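Local coordinates for hypothetical protein (Staphylococcus aureus subsp. aureus, PDB 1QYI) that is of unknown function but, with its HAD-like fold, is probably a hydrolase of the haloacid dehalogenase superfamily carrying a large helical insertion, at residues K70-L74 with V142-I147; F85-I90 with F167-L173. The contacts are given in a common frame with arbitrary orientation. Residue numbers count along the deposited sequence, not the author numbering.

Contact 1: K70-L74 with V142-I147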
ATOM      1  N   LYS A  70      12.000  -2.125  -2.834  1.00 38.61           N
ATOM      2  CA  LYS A  70      11.493  -3.172  -1.956  1.00 37.93           C
ATOM      3  C   LYS A  70      12.669  -3.874  -1.283  1.00 36.65           C
ATOM      4  O   LYS A  70      12.719  -3.987  -0.063  1.00 36.26           O
ATOM      5  CB  LYS A  70      10.665  -4.183  -2.756  1.00 37.55           C
ATOM      6  CG  LYS A  70       9.523  -3.558  -3.521  1.00 38.89           C
ATOM      7  CD  LYS A  70       8.419  -3.068  -2.600  1.00 40.34           C
ATOM      8  CE  LYS A  70       7.375  -4.157  -2.380  1.00 40.38           C
ATOM      9  NZ  LYS A  70       6.649  -4.477  -3.651  1.00 39.42           N
ATOM     10  N   SER A  71      13.624  -4.330  -2.082  1.00 36.46           N
ATOM     11  CA  SER A  71      14.784  -5.025  -1.538  1.00 36.78           C
ATOM     12  C   SER A  71      15.606  -4.171  -0.568  1.00 37.86           C
ATOM     13  O   SER A  71      16.432  -4.701   0.173  1.00 37.01           O
ATOM     14  CB  SER A  71      15.694  -5.510  -2.671  1.00 36.38           C
ATOM     15  OG  SER A  71      16.487  -4.458  -3.203  1.00 33.02           O
ATOM     16  N   LEU A  72      15.387  -2.856  -0.572  1.00 37.72           N
ATOM     17  CA  LEU A  72      16.137  -1.965   0.317  1.00 37.65           C
ATOM     18  C   LEU A  72      15.381  -1.602   1.597  1.00 37.84           C
ATOM     19  O   LEU A  72      15.924  -0.944   2.492  1.00 37.25           O
ATOM     20  CB  LEU A  72      16.550  -0.687  -0.431  1.00 35.34           C
ATOM     21  CG  LEU A  72      17.489  -0.888  -1.633  1.00 34.85           C
ATOM     22  CD1 LEU A  72      17.847   0.457  -2.263  1.00 31.60           C
ATOM     23  CD2 LEU A  72      18.744  -1.612  -1.177  1.00 32.67           C
ATOM     24  N   GLY A  73      14.129  -2.037   1.683  1.00 38.45           N
ATOM     25  CA  GLY A  73      13.328  -1.758   2.864  1.00 40.22           C
ATOM     26  C   GLY A  73      12.256  -0.694   2.691  1.00 41.48           C
ATOM     27  O   GLY A  73      11.616  -0.291   3.666  1.00 42.19           O
ATOM     28  N   LEU A  74      12.052  -0.231   1.461  1.00 41.96           N
ATOM     29  CA  LEU A  74      11.037   0.789   1.197  1.00 42.48           C
ATOM     30  C   LEU A  74       9.788   0.171   0.601  1.00 42.92           C
ATOM     31  O   LEU A  74       9.652   0.078  -0.621  1.00 43.84           O
ATOM     32  CB  LEU A  74      11.560   1.862   0.241  1.00 41.14           C
ATOM     33  CG  LEU A  74      12.058   3.175   0.836  1.00 39.99           C
ATOM     34  CD1 LEU A  74      12.037   4.225  -0.266  1.00 40.20           C
ATOM     35  CD2 LEU A  74      11.174   3.615   1.988  1.00 38.54           C
ATOM     36  N   VAL A 142      20.653  -0.816   2.897  1.00 46.66           N
ATOM     37  CA  VAL A 142      19.274  -1.190   3.171  1.00 44.57           C
ATOM     38  C   VAL A 142      18.764  -0.479   4.425  1.00 44.29           C
ATOM     39  O   VAL A 142      19.502  -0.331   5.400  1.00 44.25           O
ATOM     40  CB  VAL A 142      19.151  -2.716   3.374  1.00 43.56           C
ATOM     41  CG1 VAL A 142      17.721  -3.081   3.707  1.00 41.94           C
ATOM     42  CG2 VAL A 142      19.614  -3.450   2.124  1.00 40.63           C
ATOM     43  N   GLY A 143      17.509  -0.034   4.390  1.00 42.57           N
ATOM     44  CA  GLY A 143      16.936   0.651   5.539  1.00 40.81           C
ATOM     45  C   GLY A 143      16.329   1.998   5.190  1.00 40.18           C
ATOM     46  O   GLY A 143      17.027   2.900   4.724  1.00 40.45           O
ATOM     47  N   LYS A 144      15.027   2.138   5.421  1.00 37.59           N
ATOM     48  CA  LYS A 144      14.330   3.377   5.110  1.00 36.24           C
ATOM     49  C   LYS A 144      15.126   4.603   5.543  1.00 36.58           C
ATOM     50  O   LYS A 144      15.422   5.482   4.728  1.00 35.13           O
ATOM     51  CB  LYS A 144      12.952   3.393   5.774  1.00 34.84           C
ATOM     52  CG  LYS A 144      12.116   4.619   5.435  1.00 32.22           C
ATOM     53  CD  LYS A 144      10.741   4.539   6.088  1.00 31.58           C
ATOM     54  CE  LYS A 144      10.005   5.865   6.025  1.00 29.09           C
ATOM     55  NZ  LYS A 144       8.636   5.727   6.573  1.00 29.67           N
ATOM     56  N   ASN A 145      15.468   4.657   6.827  1.00 37.90           N
ATOM     57  CA  ASN A 145      16.235   5.769   7.383  1.00 38.16           C
ATOM     58  C   ASN A 145      17.488   6.059   6.548  1.00 39.06           C
ATOM     59  O   ASN A 145      17.805   7.217   6.252  1.00 38.61           O
ATOM     60  CB  ASN A 145      16.635   5.456   8.832  1.00 37.96           C
ATOM     61  CG  ASN A 145      17.375   4.131   8.971  1.00 38.83           C
ATOM     62  OD1 ASN A 145      17.972   3.849  10.015  1.00 40.94           O
ATOM     63  ND2 ASN A 145      17.335   3.312   7.929  1.00 36.81           N
ATOM     64  N   ASN A 146      18.185   4.988   6.164  1.00 39.75           N
ATOM     65  CA  ASN A 146      19.410   5.061   5.362  1.00 38.68           C
ATOM     66  C   ASN A 146      19.129   5.576   3.955  1.00 37.36           C
ATOM     67  O   ASN A 146      19.930   6.314   3.384  1.00 36.51           O
ATOM     68  CB  ASN A 146      20.056   3.670   5.268  1.00 40.12           C
ATOM     69  CG  ASN A 146      20.293   3.044   6.626  1.00 41.70           C
ATOM     70  OD1 ASN A 146      21.027   3.593   7.447  1.00 43.41           O
ATOM     71  ND2 ASN A 146      19.673   1.890   6.873  1.00 41.98           N
ATOM     72  N   ILE A 147      17.996   5.168   3.394  1.00 37.13           N
ATOM     73  CA  ILE A 147      17.614   5.599   2.054  1.00 36.80           C
ATOM     74  C   ILE A 147      17.388   7.105   2.045  1.00 36.83           C
ATOM     75  O   ILE A 147      17.808   7.795   1.119  1.00 38.17           O
ATOM     76  CB  ILE A 147      16.324   4.898   1.587  1.00 36.75           C
ATOM     77  CG1 ILE A 147      16.569   3.388   1.473  1.00 33.98           C
ATOM     78  CG2 ILE A 147      15.856   5.490   0.256  1.00 35.42           C
ATOM     79  CD1 ILE A 147      15.324   2.573   1.241  1.00 34.13           C
TER
HETATM   80  O   HOH W   1      13.510  -0.004   5.945  1.00 48.51           O
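The end of one helix fits against the start of another here, and a methyl group fills the hollow between them. The tip of Ile147, whose CA-to-CB bond points toward the 70-74 segment, drops into the notch formed by Leu72 and Leu74: its CD1 lies 3.3 Å from Leu74 CG, 3.9 Å from Leu72 CB and 3.8 Å from Leu72 O. Val142 adds a second bump, with CG2 3.9 Å from Leu72 CD2 and CG1 pressed to 3.0 Å from Leu72 O. That carbonyl also accepts the single direct hydrogen bond of the contact, a short one of 2.6 Å from Gly143 N.

Gly73 allows the close approach: it ends its helix at positive phi in a Schellman motif, and a CB there would point toward the partner, about 3.5 Å from Gly143 N. Gly143, the N-cap of the facing helix, is glycine for local reasons: a CB would point away from segment 70-74 but clash with Asn146 ND2 and press on the carbonyl O of Val142. A gap remains between Gly73 O and Lys144 N, and one water fills it, donating to the former (3.0 Å) and accepting from the latter (2.7 Å). The aliphatic part of Lys144 rests on Leu74, CG to CD2 at 3.7 Å, while its NZ leads away to a salt bridge with Asp79.

The contact thus joins the C-terminal end of helix 64-71 to the N-terminal end of helix 144-158, and helix 77-93 flanks both, Asp79 touching Leu74 and Ile83 touching Ile147.

Contact 2: F85-I90 with F167-L173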
ATOM      1  N   PHE A  85      10.442  10.798  -7.156  1.00 21.85           N
ATOM      2  CA  PHE A  85      10.174  12.135  -7.643  1.00 19.66           C
ATOM      3  C   PHE A  85      11.263  13.124  -7.244  1.00 19.50           C
ATOM      4  O   PHE A  85      11.482  14.127  -7.933  1.00 20.24           O
ATOM      5  CB  PHE A  85       8.825  12.621  -7.130  1.00 17.97           C
ATOM      6  CG  PHE A  85       8.555  14.052  -7.456  1.00 17.20           C
ATOM      7  CD1 PHE A  85       8.194  14.428  -8.744  1.00 13.06           C
ATOM      8  CD2 PHE A  85       8.717  15.041  -6.478  1.00 17.24           C
ATOM      9  CE1 PHE A  85       8.001  15.769  -9.058  1.00 17.87           C
ATOM     10  CE2 PHE A  85       8.527  16.387  -6.781  1.00 16.75           C
ATOM     11  CZ  PHE A  85       8.167  16.759  -8.074  1.00 16.21           C
ATOM     12  N   SER A  86      11.938  12.857  -6.131  1.00 19.26           N
ATOM     13  CA  SER A  86      13.011  13.745  -5.669  1.00 21.50           C
ATOM     14  C   SER A  86      14.239  13.650  -6.582  1.00 22.76           C
ATOM     15  O   SER A  86      14.892  14.655  -6.873  1.00 24.35           O
ATOM     16  CB  SER A  86      13.415  13.400  -4.228  1.00 19.97           C
ATOM     17  OG  SER A  86      12.410  13.764  -3.309  1.00 17.50           O
ATOM     18  N   ILE A  87      14.532  12.435  -7.035  1.00 24.41           N
ATOM     19  CA  ILE A  87      15.667  12.175  -7.912  1.00 24.15           C
ATOM     20  C   ILE A  87      15.529  12.976  -9.203  1.00 24.02           C
ATOM     21  O   ILE A  87      16.512  13.494  -9.735  1.00 23.26           O
ATOM     22  CB  ILE A  87      15.765  10.662  -8.232  1.00 24.78           C
ATOM     23  CG1 ILE A  87      15.970   9.887  -6.935  1.00 23.63           C
ATOM     24  CG2 ILE A  87      16.921  10.393  -9.184  1.00 25.34           C
ATOM     25  CD1 ILE A  87      17.156  10.392  -6.136  1.00 25.65           C
ATOM     26  N   HIS A  88      14.303  13.082  -9.700  1.00 23.88           N
ATOM     27  CA  HIS A  88      14.060  13.839 -10.914  1.00 25.05           C
ATOM     28  C   HIS A  88      14.033  15.323 -10.608  1.00 26.20           C
ATOM     29  O   HIS A  88      14.427  16.135 -11.440  1.00 27.58           O
ATOM     30  CB  HIS A  88      12.743  13.431 -11.561  1.00 25.08           C
ATOM     31  CG  HIS A  88      12.761  12.054 -12.136  1.00 26.75           C
ATOM     32  ND1 HIS A  88      13.838  11.566 -12.858  1.00 26.33           N
ATOM     33  CD2 HIS A  88      11.851  11.060 -12.114  1.00 27.17           C
ATOM     34  CE1 HIS A  88      13.582  10.339 -13.246  1.00 26.72           C
ATOM     35  NE2 HIS A  88      12.380   9.998 -12.810  1.00 28.35           N
ATOM     36  N   LEU A  89      13.569  15.680  -9.415  1.00 26.95           N
ATOM     37  CA  LEU A  89      13.510  17.077  -9.043  1.00 26.14           C
ATOM     38  C   LEU A  89      14.935  17.597  -8.934  1.00 27.10           C
ATOM     39  O   LEU A  89      15.278  18.617  -9.526  1.00 27.74           O
ATOM     40  CB  LEU A  89      12.779  17.256  -7.709  1.00 24.84           C
ATOM     41  CG  LEU A  89      12.719  18.703  -7.200  1.00 22.05           C
ATOM     42  CD1 LEU A  89      12.062  19.580  -8.237  1.00 22.88           C
ATOM     43  CD2 LEU A  89      11.980  18.761  -5.890  1.00 22.77           C
ATOM     44  N   ILE A  90      15.759  16.884  -8.177  1.00 26.60           N
ATOM     45  CA  ILE A  90      17.159  17.254  -7.990  1.00 28.35           C
ATOM     46  C   ILE A  90      17.845  17.349  -9.367  1.00 28.86           C
ATOM     47  O   ILE A  90      18.697  18.205  -9.590  1.00 28.79           O
ATOM     48  CB  ILE A  90      17.890  16.196  -7.080  1.00 26.39           C
ATOM     49  CG1 ILE A  90      17.384  16.311  -5.650  1.00 24.44           C
ATOM     50  CG2 ILE A  90      19.397  16.419  -7.085  1.00 28.18           C
ATOM     51  CD1 ILE A  90      17.620  15.073  -4.815  1.00 28.07           C
ATOM     52  N   PHE A 167      13.781  17.777   1.428  1.00 28.26           N
ATOM     53  CA  PHE A 167      13.623  16.380   1.035  1.00 27.53           C
ATOM     54  C   PHE A 167      13.459  15.445   2.234  1.00 26.97           C
ATOM     55  O   PHE A 167      13.473  14.222   2.087  1.00 26.11           O
ATOM     56  CB  PHE A 167      14.839  15.922   0.218  1.00 27.83           C
ATOM     57  CG  PHE A 167      15.042  16.681  -1.060  1.00 28.70           C
ATOM     58  CD1 PHE A 167      14.051  16.696  -2.038  1.00 29.14           C
ATOM     59  CD2 PHE A 167      16.216  17.401  -1.275  1.00 29.35           C
ATOM     60  CE1 PHE A 167      14.218  17.422  -3.214  1.00 28.41           C
ATOM     61  CE2 PHE A 167      16.397  18.135  -2.445  1.00 29.94           C
ATOM     62  CZ  PHE A 167      15.394  18.147  -3.416  1.00 30.28           C
ATOM     63  N   SER A 168      13.323  16.026   3.418  1.00 26.43           N
ATOM     64  CA  SER A 168      13.164  15.249   4.637  1.00 27.22           C
ATOM     65  C   SER A 168      11.872  14.445   4.638  1.00 26.89           C
ATOM     66  O   SER A 168      10.885  14.823   4.012  1.00 25.53           O
ATOM     67  CB  SER A 168      13.166  16.173   5.859  1.00 29.67           C
ATOM     68  OG  SER A 168      11.989  16.986   5.886  1.00 33.27           O
ATOM     69  N   LEU A 169      11.899  13.331   5.357  1.00 26.82           N
ATOM     70  CA  LEU A 169      10.747  12.463   5.483  1.00 27.70           C
ATOM     71  C   LEU A 169       9.607  13.245   6.146  1.00 28.20           C
ATOM     72  O   LEU A 169       9.847  14.075   7.022  1.00 27.02           O
ATOM     73  CB  LEU A 169      11.129  11.258   6.334  1.00 26.97           C
ATOM     74  CG  LEU A 169       9.979  10.346   6.731  1.00 29.28           C
ATOM     75  CD1 LEU A 169       9.233   9.898   5.481  1.00 28.57           C
ATOM     76  CD2 LEU A 169      10.512   9.157   7.507  1.00 28.73           C
ATOM     77  N   LYS A 170       8.373  12.990   5.723  1.00 29.68           N
ATOM     78  CA  LYS A 170       7.223  13.692   6.286  1.00 31.24           C
ATOM     79  C   LYS A 170       7.380  15.214   6.151  1.00 30.37           C
ATOM     80  O   LYS A 170       6.734  15.985   6.865  1.00 31.58           O
ATOM     81  CB  LYS A 170       7.048  13.306   7.762  1.00 34.07           C
ATOM     82  CG  LYS A 170       6.463  11.914   8.002  1.00 34.76           C
ATOM     83  CD  LYS A 170       4.943  11.937   7.884  1.00 38.15           C
ATOM     84  CE  LYS A 170       4.324  10.570   8.168  1.00 40.43           C
ATOM     85  NZ  LYS A 170       4.781   9.992   9.470  1.00 41.37           N
ATOM     86  N   GLY A 171       8.235  15.641   5.226  1.00 29.21           N
ATOM     87  CA  GLY A 171       8.456  17.063   5.015  1.00 25.99           C
ATOM     88  C   GLY A 171       7.335  17.716   4.232  1.00 24.43           C
ATOM     89  O   GLY A 171       6.345  17.066   3.897  1.00 26.09           O
ATOM     90  N   ALA A 172       7.478  19.004   3.942  1.00 20.46           N
ATOM     91  CA  ALA A 172       6.453  19.704   3.189  1.00 18.51           C
ATOM     92  C   ALA A 172       6.284  19.064   1.809  1.00 19.75           C
ATOM     93  O   ALA A 172       5.159  18.870   1.343  1.00 19.16           O
ATOM     94  CB  ALA A 172       6.810  21.186   3.047  1.00 16.76           C
ATOM     95  N   LEU A 173       7.397  18.735   1.154  1.00 19.33           N
ATOM     96  CA  LEU A 173       7.335  18.109  -0.165  1.00 19.36           C
ATOM     97  C   LEU A 173       6.734  16.712  -0.031  1.00 19.46           C
ATOM     98  O   LEU A 173       5.946  16.287  -0.875  1.00 19.68           O
ATOM     99  CB  LEU A 173       8.735  17.987  -0.782  1.00 19.53           C
ATOM    100  CG  LEU A 173       8.930  17.924  -2.310  1.00 18.44           C
ATOM    101  CD1 LEU A 173      10.086  16.988  -2.586  1.00 17.75           C
ATOM    102  CD2 LEU A 173       7.680  17.448  -3.036  1.00 17.91           C
TER
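Phe167 lays one face of its ring under the end of Ile90, whose CD1 sits 4.2 Å from the ring centroid and 19° off the normal, a CH-pi contact. Ile90 CG1 also reaches 3.5 Å from Phe167 CZ. The edge of the same ring meets Leu89, CD2 to CE1 at 3.7 Å, so consecutive residues of helix 77-93 touch both a face and the rim of one phenyl group. One turn back, Ser86 OG lies 3.6 Å from Phe167 CD1.

Leu173 packs beside this ring, in the first turn of helix 172-195. Its CD2 is 4.0 Å from Phe85 CE2, and its CD1 is 4.2 Å from Leu89 CD2 and 4.0 Å from Ser86 OG. After Phe167 the backbone swings away through a type II turn from Ser168 to Gly171, the latter serving as N-cap, and comes back with Leu173, so both side chains meet the same helix. Helix 16-31 adds Val26, Leu29 and Leu30 around Phe85, and Ala155 of helix 144-158 touches Phe167.

No hydrogen bond crosses the contact. The one polar side-chain group at the interface, Ser86 OG, is hydrogen-bonded to Phe82 O within its own helix, which implies that the buried junction is held by shape and apolar contact.

Overall arrangement
Contacts 1 and 2 lie in the helical region inserted between strands 3-6 and 233-237 of the parallel sheet, consistent with the cap of a HAD-type enzyme. Their centres are about 16 Å apart, and their segments alternate along the chain: 70-74, 85-90, 142-147, 167-173. Helices 64-71 and 77-93 follow each other, as do 144-158 and 172-195, so the two contacts join an earlier helix pair to a later one across a long intervening stretch without strands. They also touch directly, Lys144 CE lying 3.6 Å from Leu169 CD2. Contact 1 is partly exposed and contact 2 buried, together tying distant parts of the insertion into one helical body.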